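Local coordinates for protein telomere length regulator taz1 (Schizosaccharomyces pombe, PDB 4ZMK) that binds double-stranded telomeric DNA and regulates telomere length and function as a whole protein, and homodimerizes through the domain seen here, at the interface of chains A and B. Sequence-based numbering; all coordinates share one arbitrary frame. Chains: chain A/B, Telomere length regulator taz1.

The interface of chains A and B. Residues chain A 27, 31, 54-55, 57-58, 61; chain B 27-28, 31-32, 35.
B:Leu31 pushes its isobutyl group in among the leucines and serines of chain A and loses more surface to the partner than the other residues given, 68 Å². Its CD1 methyl lies against the A:Leu57 branch point, 3.7 Å from CG, the two side chains crossing at about a right angle. The other methyl, CD2, meets CD2 of A:Leu31 at 3.6 Å: the same residue of each chain, tip to tip. With CG of B:Leu31 anti to its own carbonyl carbon (chi1 -74°) and chi2 at 165°, CD1 goes to A:Leu57 and CD2 to A:Leu31. One turn back, CG1 of B:Val27 takes CD1 of A:Leu61 at 3.6 Å and extends the greasy stripe along the helix.

Polar groups flank this stripe. The hydroxyl OG of A:Ser58, anti to its backbone N, donates to the carboxylate OD1 of B:Asp32 at 2.7 Å. It arrives on the syn side of that oxygen but 35° out of the carboxylate plane. B:Ser28 adds only a weak bond to the same serine. An alanine in place of B:Asp32 would probably leave the A:Ser58 hydroxyl without its acceptor and open a small gap beside it. Further along, OG of A:Ser54 and OG1 of B:Thr35 share a hydrogen bond of 3.0 Å. OG1 also donates back to the B:Leu31 carbonyl O, from above the carbonyl plane, and A:Ser54 OG lies 3.0 Å from that same O. If OG1 gives its hydrogen to the carbonyl, A:Ser54 OG can donate to OG1 or to that O, but not fully to both. The three oxygens thus lie close together beside the leucine cluster, served by two hydroxyl hydrogens.

Helix 44-70 of chain A packs here against helix 20-40 of chain B, while the two 20-40 helices meet at A:Leu31 and B:Leu31. The two-fold symmetry repeats the other contacts with chains exchanged and maps the leucine pair onto itself, giving the four-helix bundle of the Taz1 dimerization domain.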
ATOM      1  N   VAL A  27       2.858  -5.560  -3.352  1.00 12.24           N
ATOM      2  CA  VAL A  27       2.146  -4.458  -2.708  1.00 11.38           C
ATOM      3  C   VAL A  27       0.834  -4.173  -3.433  1.00 11.27           C
ATOM      4  O   VAL A  27      -0.221  -4.075  -2.806  1.00 19.10           O
ATOM      5  CB  VAL A  27       3.019  -3.201  -2.655  1.00 11.23           C
ATOM      6  CG1 VAL A  27       2.287  -2.084  -1.966  1.00 10.59           C
ATOM      7  CG2 VAL A  27       4.302  -3.517  -1.920  1.00 11.62           C
ATOM      8  N   LEU A  31      -2.831  -4.259  -1.858  1.00 15.29           N
ATOM      9  CA  LEU A  31      -3.742  -3.113  -1.931  1.00 10.85           C
ATOM     10  C   LEU A  31      -5.058  -3.428  -2.646  1.00 11.59           C
ATOM     11  O   LEU A  31      -6.109  -2.914  -2.281  1.00 20.83           O
ATOM     12  CB  LEU A  31      -3.061  -1.941  -2.625  1.00 10.65           C
ATOM     13  CG  LEU A  31      -2.007  -1.209  -1.817  1.00 10.15           C
ATOM     14  CD1 LEU A  31      -1.177  -0.335  -2.745  1.00 10.73           C
ATOM     15  CD2 LEU A  31      -2.683  -0.370  -0.756  1.00 17.16           C
ATOM     16  N   SER A  54      -3.874  -3.140   5.904  1.00 12.83           N
ATOM     17  CA  SER A  54      -3.155  -1.903   5.620  0.50 14.07           C
ATOM     18  C   SER A  54      -1.949  -1.724   6.534  1.00 12.22           C
ATOM     19  O   SER A  54      -0.852  -1.420   6.090  1.00 13.53           O
ATOM     20  CB  SER A  54      -4.101  -0.709   5.759  0.50 14.15           C
ATOM     21  OG  SER A  54      -3.453   0.504   5.423  0.50 17.66           O
ATOM     22  N   HIS A  55      -2.188  -1.914   7.824  1.00 11.80           N
ATOM     23  CA  HIS A  55      -1.177  -1.802   8.861  1.00 13.43           C
ATOM     24  C   HIS A  55      -0.064  -2.829   8.720  1.00 12.26           C
ATOM     25  O   HIS A  55       1.108  -2.525   8.913  1.00 20.35           O
ATOM     26  CB  HIS A  55      -1.838  -1.953  10.227  1.00 18.06           C
ATOM     27  CG  HIS A  55      -0.925  -1.665  11.371  1.00 27.81           C
ATOM     28  ND1 HIS A  55      -0.461  -2.651  12.218  1.00 28.67           N
ATOM     29  CD2 HIS A  55      -0.384  -0.508  11.808  1.00 29.34           C
ATOM     30  CE1 HIS A  55       0.324  -2.110  13.127  1.00 29.68           C
ATOM     31  NE2 HIS A  55       0.387  -0.805  12.905  1.00 31.79           N
ATOM     32  N   LEU A  57       0.807  -4.369   5.945  1.00 12.23           N
ATOM     33  CA  LEU A  57       1.538  -4.028   4.742  1.00 13.48           C
ATOM     34  C   LEU A  57       2.513  -2.870   5.005  1.00 14.77           C
ATOM     35  O   LEU A  57       3.678  -2.924   4.614  1.00 15.82           O
ATOM     36  CB  LEU A  57       0.561  -3.678   3.628  1.00 10.50           C
ATOM     37  CG  LEU A  57       1.116  -3.296   2.262  1.00 10.89           C
ATOM     38  CD1 LEU A  57       1.867  -4.437   1.669  1.00 10.75           C
ATOM     39  CD2 LEU A  57      -0.021  -2.909   1.346  1.00 10.97           C
ATOM     40  N   SER A  58       2.035  -1.837   5.687  1.00 10.86           N
ATOM     41  CA  SER A  58       2.864  -0.677   6.011  1.00 11.77           C
ATOM     42  C   SER A  58       4.085  -1.110   6.838  1.00 14.05           C
ATOM     43  O   SER A  58       5.215  -0.734   6.562  1.00 19.60           O
ATOM     44  CB  SER A  58       2.042   0.355   6.767  1.00 11.08           C
ATOM     45  OG  SER A  58       2.750   1.557   6.943  1.00 21.42           O
ATOM     46  N   LEU A  61       6.631  -2.859   4.721  1.00 12.91           N
ATOM     47  CA  LEU A  61       7.376  -1.983   3.818  1.00 12.99           C
ATOM     48  C   LEU A  61       8.433  -1.170   4.584  1.00 13.88           C
ATOM     49  O   LEU A  61       9.504  -0.859   4.064  1.00 17.10           O
ATOM     50  CB  LEU A  61       6.410  -1.077   3.051  1.00 12.05           C
ATOM     51  CG  LEU A  61       5.499  -1.857   2.089  1.00 13.42           C
ATOM     52  CD1 LEU A  61       4.742  -0.937   1.178  1.00 10.95           C
ATOM     53  CD2 LEU A  61       6.334  -2.832   1.267  1.00 18.04           C
TER
ATOM     54  N   VAL B  27       4.793   5.228   0.099  1.00 12.24           N
ATOM     55  CA  VAL B  27       3.757   4.203   0.198  1.00 11.38           C
ATOM     56  C   VAL B  27       3.350   3.992   1.654  1.00 11.27           C
ATOM     57  O   VAL B  27       2.164   3.991   1.980  1.00 19.10           O
ATOM     58  CB  VAL B  27       4.230   2.887  -0.427  1.00 11.23           C
ATOM     59  CG1 VAL B  27       3.148   1.849  -0.344  1.00 10.59           C
ATOM     60  CG2 VAL B  27       4.611   3.131  -1.870  1.00 11.62           C
ATOM     61  N   SER B  28       4.344   3.828   2.521  1.00 11.80           N
ATOM     62  CA  SER B  28       4.131   3.708   3.958  0.50 14.87           C
ATOM     63  C   SER B  28       3.247   4.834   4.491  1.00 12.29           C
ATOM     64  O   SER B  28       2.312   4.601   5.242  1.00 23.55           O
ATOM     65  CB  SER B  28       5.485   3.714   4.683  0.50 19.48           C
ATOM     66  OG  SER B  28       5.342   3.550   6.081  0.50 13.56           O
ATOM     67  N   LEU B  31      -0.308   4.395   3.193  1.00 15.29           N
ATOM     68  CA  LEU B  31      -0.969   3.317   3.934  1.00 10.85           C
ATOM     69  C   LEU B  31      -1.341   3.705   5.367  1.00 11.59           C
ATOM     70  O   LEU B  31      -2.368   3.281   5.886  1.00 20.83           O
ATOM     71  CB  LEU B  31      -0.086   2.077   3.963  1.00 10.65           C
ATOM     72  CG  LEU B  31       0.008   1.295   2.668  1.00 10.15           C
ATOM     73  CD1 LEU B  31       1.185   0.335   2.741  1.00 10.73           C
ATOM     74  CD2 LEU B  31      -1.284   0.541   2.443  1.00 17.16           C
ATOM     75  N   ASP B  32      -0.498   4.492   6.019  1.00 12.18           N
ATOM     76  CA  ASP B  32      -0.791   4.944   7.379  1.00 13.17           C
ATOM     77  C   ASP B  32      -2.024   5.861   7.420  1.00 15.81           C
ATOM     78  O   ASP B  32      -2.770   5.868   8.397  1.00 19.70           O
ATOM     79  CB  ASP B  32       0.415   5.681   7.980  1.00 19.97           C
ATOM     80  CG  ASP B  32       1.581   4.754   8.285  1.00 21.83           C
ATOM     81  OD1 ASP B  32       1.402   3.522   8.195  1.00 19.51           O
ATOM     82  OD2 ASP B  32       2.674   5.260   8.629  1.00 23.61           O
ATOM     83  N   THR B  35      -4.919   3.441   7.139  1.00 16.45           N
ATOM     84  CA  THR B  35      -5.106   2.869   8.470  1.00 15.87           C
ATOM     85  C   THR B  35      -5.833   3.842   9.392  1.00 15.48           C
ATOM     86  O   THR B  35      -6.740   3.463  10.128  1.00 18.40           O
ATOM     87  CB  THR B  35      -3.760   2.480   9.105  1.00 14.21           C
ATOM     88  OG1 THR B  35      -3.104   1.535   8.265  1.00 14.93           O
ATOM     89  CG2 THR B  35      -3.960   1.853  10.464  1.00 15.42           C
TER